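Local coordinates for protein acetyl-CoA acetyltransferase (Mycobacterium smegmatis, PDB 4EGV) that probably acts as an acyltransferase, as a monomeric thiolase-like protein with an additional C-terminal domain, at residues A[314-317]-A[318-321]; A[323-326]-A[327-330]. All coordinates share one frame; numbering follows the deposited sequence.

Contact 1: A[314-317]-A[318-321]; sequences GASP and ASVT
The hydroxyls of Ser316 and Ser319, three residues apart, come together where the loop 314-317 runs into the helix, with Ser316 OG 2.9 Å from Ser319 OG. Two different rotations bring them there. Ser316 OG stands opposite its own backbone N (chi1 179°), whereas Ser319 OG lies beside its backbone N, opposite the carbonyl carbon (chi1 -49°). Ser316 OG is also hydrogen-bonded to Glu304 OE2, and the same carboxylate oxygen accepts Ala318 N, so one acidic group serves both a side chain and a backbone N-H of the opening turn. Alongside, Ser319 N makes a weak bond to Ser316 O at 3.3 Å.

Round the helix, Pro317 O is gripped twice by Thr321. The backbone N comes in at 3.0 Å from Pro317 O as a nearly straight helical bond, N-H...O angle 165°. The hydroxyl adds a second bond, Thr321 OG1 to Pro317 O 2.8 Å, approaching from above the carbonyl plane. Val320 CG2, beside its own backbone N, lies 3.7 Å from Ser316 O. The Ser319 side chain packs on Asn352 and Ile353 of helix 348-357. This is the amino-terminal turn of a beta-alpha-beta crossover helix in the thiolase fold.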
loop_
_atom_site.group_PDB
_atom_site.type_symbol
_atom_site.label_atom_id
_atom_site.label_comp_id
_atom_site.label_asym_id
_atom_site.label_seq_id
_atom_site.Cartn_x
_atom_site.Cartn_y
_atom_site.Cartn_z
ATOM N N GLY A 314 -3.607 15.716 5.528
ATOM C CA GLY A 314 -2.183 15.404 5.484
ATOM C C GLY A 314 -1.688 14.256 6.353
ATOM O O GLY A 314 -0.491 13.976 6.396
ATOM N N ALA A 315 -2.598 13.586 7.053
ATOM C CA ALA A 315 -2.245 12.447 7.889
ATOM C C ALA A 315 -3.277 11.352 7.777
ATOM O O ALA A 315 -4.381 11.553 7.309
ATOM C CB ALA A 315 -2.048 12.858 9.357
ATOM N N SER A 316 -2.880 10.165 8.197
ATOM C CA SER A 316 -3.769 9.022 8.244
ATOM C C SER A 316 -3.515 8.298 9.567
ATOM O O SER A 316 -2.637 7.464 9.646
ATOM C CB SER A 316 -3.540 8.120 7.020
ATOM O OG SER A 316 -4.371 6.978 7.054
ATOM N N PRO A 317 -4.272 8.651 10.614
ATOM C CA PRO A 317 -4.101 8.043 11.935
ATOM C C PRO A 317 -4.466 6.561 11.984
ATOM O O PRO A 317 -3.911 5.850 12.774
ATOM C CB PRO A 317 -5.037 8.859 12.835
ATOM C CG PRO A 317 -5.346 10.074 12.071
ATOM C CD PRO A 317 -5.250 9.748 10.634
ATOM N N ALA A 318 -5.388 6.112 11.142
ATOM C CA ALA A 318 -5.736 4.688 11.015
ATOM C C ALA A 318 -4.567 3.802 10.581
ATOM O O ALA A 318 -4.472 2.663 10.971
ATOM C CB ALA A 318 -6.927 4.490 10.092
ATOM N N SER A 319 -3.653 4.323 9.794
ATOM C CA SER A 319 -2.533 3.512 9.374
ATOM C C SER A 319 -1.574 3.295 10.515
ATOM O O SER A 319 -1.005 2.255 10.667
ATOM C CB SER A 319 -1.847 4.149 8.167
ATOM O OG SER A 319 -2.817 4.489 7.194
ATOM N N VAL A 320 -1.396 4.311 11.316
ATOM C CA VAL A 320 -0.482 4.282 12.422
ATOM C C VAL A 320 -1.037 3.372 13.506
ATOM O O VAL A 320 -0.316 2.578 14.081
ATOM C CB VAL A 320 -0.300 5.709 12.980
ATOM C CG1 VAL A 320 0.649 5.729 14.181
ATOM C CG2 VAL A 320 0.144 6.663 11.875
ATOM N N THR A 321 -2.331 3.492 13.762
ATOM C CA THR A 321 -3.027 2.655 14.694
ATOM C C THR A 321 -2.882 1.181 14.335
ATOM O O THR A 321 -2.669 0.347 15.223
ATOM C CB THR A 321 -4.510 3.038 14.776
ATOM O OG1 THR A 321 -4.606 4.426 15.070
ATOM C CG2 THR A 321 -5.243 2.266 15.899
#

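Contact 2: A[323-326]-A[327-330]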
loop_
_atom_site.group_PDB
_atom_site.type_symbol
_atom_site.label_atom_id
_atom_site.label_comp_id
_atom_site.label_asym_id
_atom_site.label_seq_id
_atom_site.Cartn_x
_atom_site.Cartn_y
_atom_site.Cartn_z
ATOM N N VAL A 323 -0.425 -0.159 12.586
ATOM C CA VAL A 323 0.955 -0.489 12.907
ATOM C C VAL A 323 1.152 -0.750 14.394
ATOM O O VAL A 323 1.748 -1.737 14.764
ATOM C CB VAL A 323 1.926 0.590 12.424
ATOM C CG1 VAL A 323 3.285 0.447 13.075
ATOM C CG2 VAL A 323 2.078 0.531 10.907
ATOM N N ASN A 324 0.623 0.123 15.235
ATOM C CA ASN A 324 0.784 -0.013 16.670
ATOM C C ASN A 324 0.066 -1.199 17.278
ATOM O O ASN A 324 0.601 -1.835 18.175
ATOM C CB ASN A 324 0.398 1.271 17.394
ATOM C CG ASN A 324 1.502 2.309 17.370
ATOM O OD1 ASN A 324 2.685 1.961 17.313
ATOM N ND2 ASN A 324 1.120 3.590 17.403
ATOM N N GLU A 325 -1.136 -1.493 16.791
ATOM C CA GLU A 325 -1.893 -2.670 17.208
ATOM C C GLU A 325 -1.214 -3.986 16.777
ATOM O O GLU A 325 -1.204 -4.970 17.529
ATOM C CB GLU A 325 -3.336 -2.575 16.708
ATOM C CG GLU A 325 -4.189 -3.848 16.812
ATOM C CD GLU A 325 -4.509 -4.260 18.245
ATOM O OE1 GLU A 325 -4.283 -3.467 19.167
ATOM O OE2 GLU A 325 -4.995 -5.383 18.444
ATOM N N ALA A 326 -0.632 -4.002 15.583
ATOM C CA ALA A 326 0.115 -5.143 15.103
ATOM C C ALA A 326 1.355 -5.383 15.911
ATOM O O ALA A 326 1.767 -6.505 16.055
ATOM C CB ALA A 326 0.478 -4.940 13.706
ATOM N N LEU A 327 1.961 -4.313 16.413
ATOM C CA LEU A 327 3.084 -4.371 17.323
ATOM C C LEU A 327 2.691 -4.984 18.663
ATOM O O LEU A 327 3.388 -5.830 19.191
ATOM C CB LEU A 327 3.659 -2.971 17.521
ATOM C CG LEU A 327 5.044 -2.531 17.032
ATOM C CD1 LEU A 327 5.632 -3.461 16.008
ATOM C CD2 LEU A 327 5.013 -1.131 16.477
ATOM N N ARG A 328 1.561 -4.550 19.203
ATOM C CA ARG A 328 1.042 -5.113 20.438
ATOM C C ARG A 328 0.807 -6.644 20.362
ATOM O O ARG A 328 1.437 -7.397 21.096
ATOM C CB ARG A 328 -0.216 -4.360 20.893
ATOM C CG ARG A 328 -0.602 -4.643 22.328
ATOM C CD ARG A 328 -2.004 -4.149 22.642
ATOM N NE ARG A 328 -3.032 -4.825 21.860
ATOM C CZ ARG A 328 -3.639 -5.958 22.204
ATOM N NH1 ARG A 328 -3.348 -6.561 23.330
ATOM N NH2 ARG A 328 -4.555 -6.487 21.417
ATOM N N VAL A 329 -0.005 -7.070 19.423
ATOM C CA VAL A 329 -0.187 -8.460 19.075
ATOM C C VAL A 329 1.067 -9.331 19.012
ATOM O O VAL A 329 1.008 -10.458 19.382
ATOM C CB VAL A 329 -1.041 -8.566 17.790
ATOM C CG1 VAL A 329 -1.345 -9.949 17.443
ATOM C CG2 VAL A 329 -2.296 -7.864 17.984
ATOM N N ALA A 330 2.202 -8.827 18.578
ATOM C CA ALA A 330 3.406 -9.628 18.563
ATOM C C ALA A 330 4.126 -9.734 19.877
ATOM O O ALA A 330 4.974 -10.562 20.026
ATOM C CB ALA A 330 4.323 -9.113 17.570
#
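Residues 323-326 lead into 327-330 along one helix, joined by i-to-i+4 backbone bonds. Leu327 N, Arg328 N and Val329 N each lie 3.1 Å from their acceptors, Val323 O, Asn324 O and Glu325 O respectively. The next link, Ala330 N to Ala326 O, has stretched to 3.5 Å and is weak.

Glu325 and Arg328 carry the polar side-chain contact, one turn apart and running side by side. Glu325 leaves with CG opposite the backbone N and then bends at chi2 (68°), which brings its carboxylate round toward Arg328; Arg328 is extended at first and folds at chi3. The guanidinium takes the acid side-on with two nitrogens in a salt bridge. Arg328 NE reaches Glu325 OE1 at 3.3 Å from above the carboxylate plane. Arg328 NH2 meets Glu325 OE2 at 3.2 Å on its syn side. Both oxygens lie close to the guanidinium plane, yet the two flat groups are turned 36° against each other. Glu325 OE2 has a second donor in Asn431 N, so this buried acid also ties the helix to the loop around Asp430.

The helix is the crossover between strands 294-303 and 337-342 of the thiolase-fold sheet, which run parallel but are not adjacent, and its apolar side packs on that sheet. Val323 and Leu327 point the same way, Val323 CG1 4.1 Å from Leu327 CD2, with Val417 and Ile419 of strand 414-421 beside them. Val329 lays CG2 3.7 Å from Glu325 OE2, while Asn324, on the exposed side, brings OD1 within 4.0 Å of Leu327 CD2.

Both contacts use helix 317-330: contact 1 where the loop enters it, contact 2 in its later turns, with centres about 14 Å apart. Contact 1 is partly buried; contact 2 is mostly buried, although Asn324 and Arg328 are exposed. The chemistry shifts accordingly. At the start, small hydroxyls and carbonyls do the work, helped by Glu304, and the neighbouring element is helix 348-357. Farther on, valine, leucine and alanine side chains rest on strands 294-303 and 414-421, and the polar component becomes a charged pair. Apart from their succession in the chain, the segments of the two contacts do not touch.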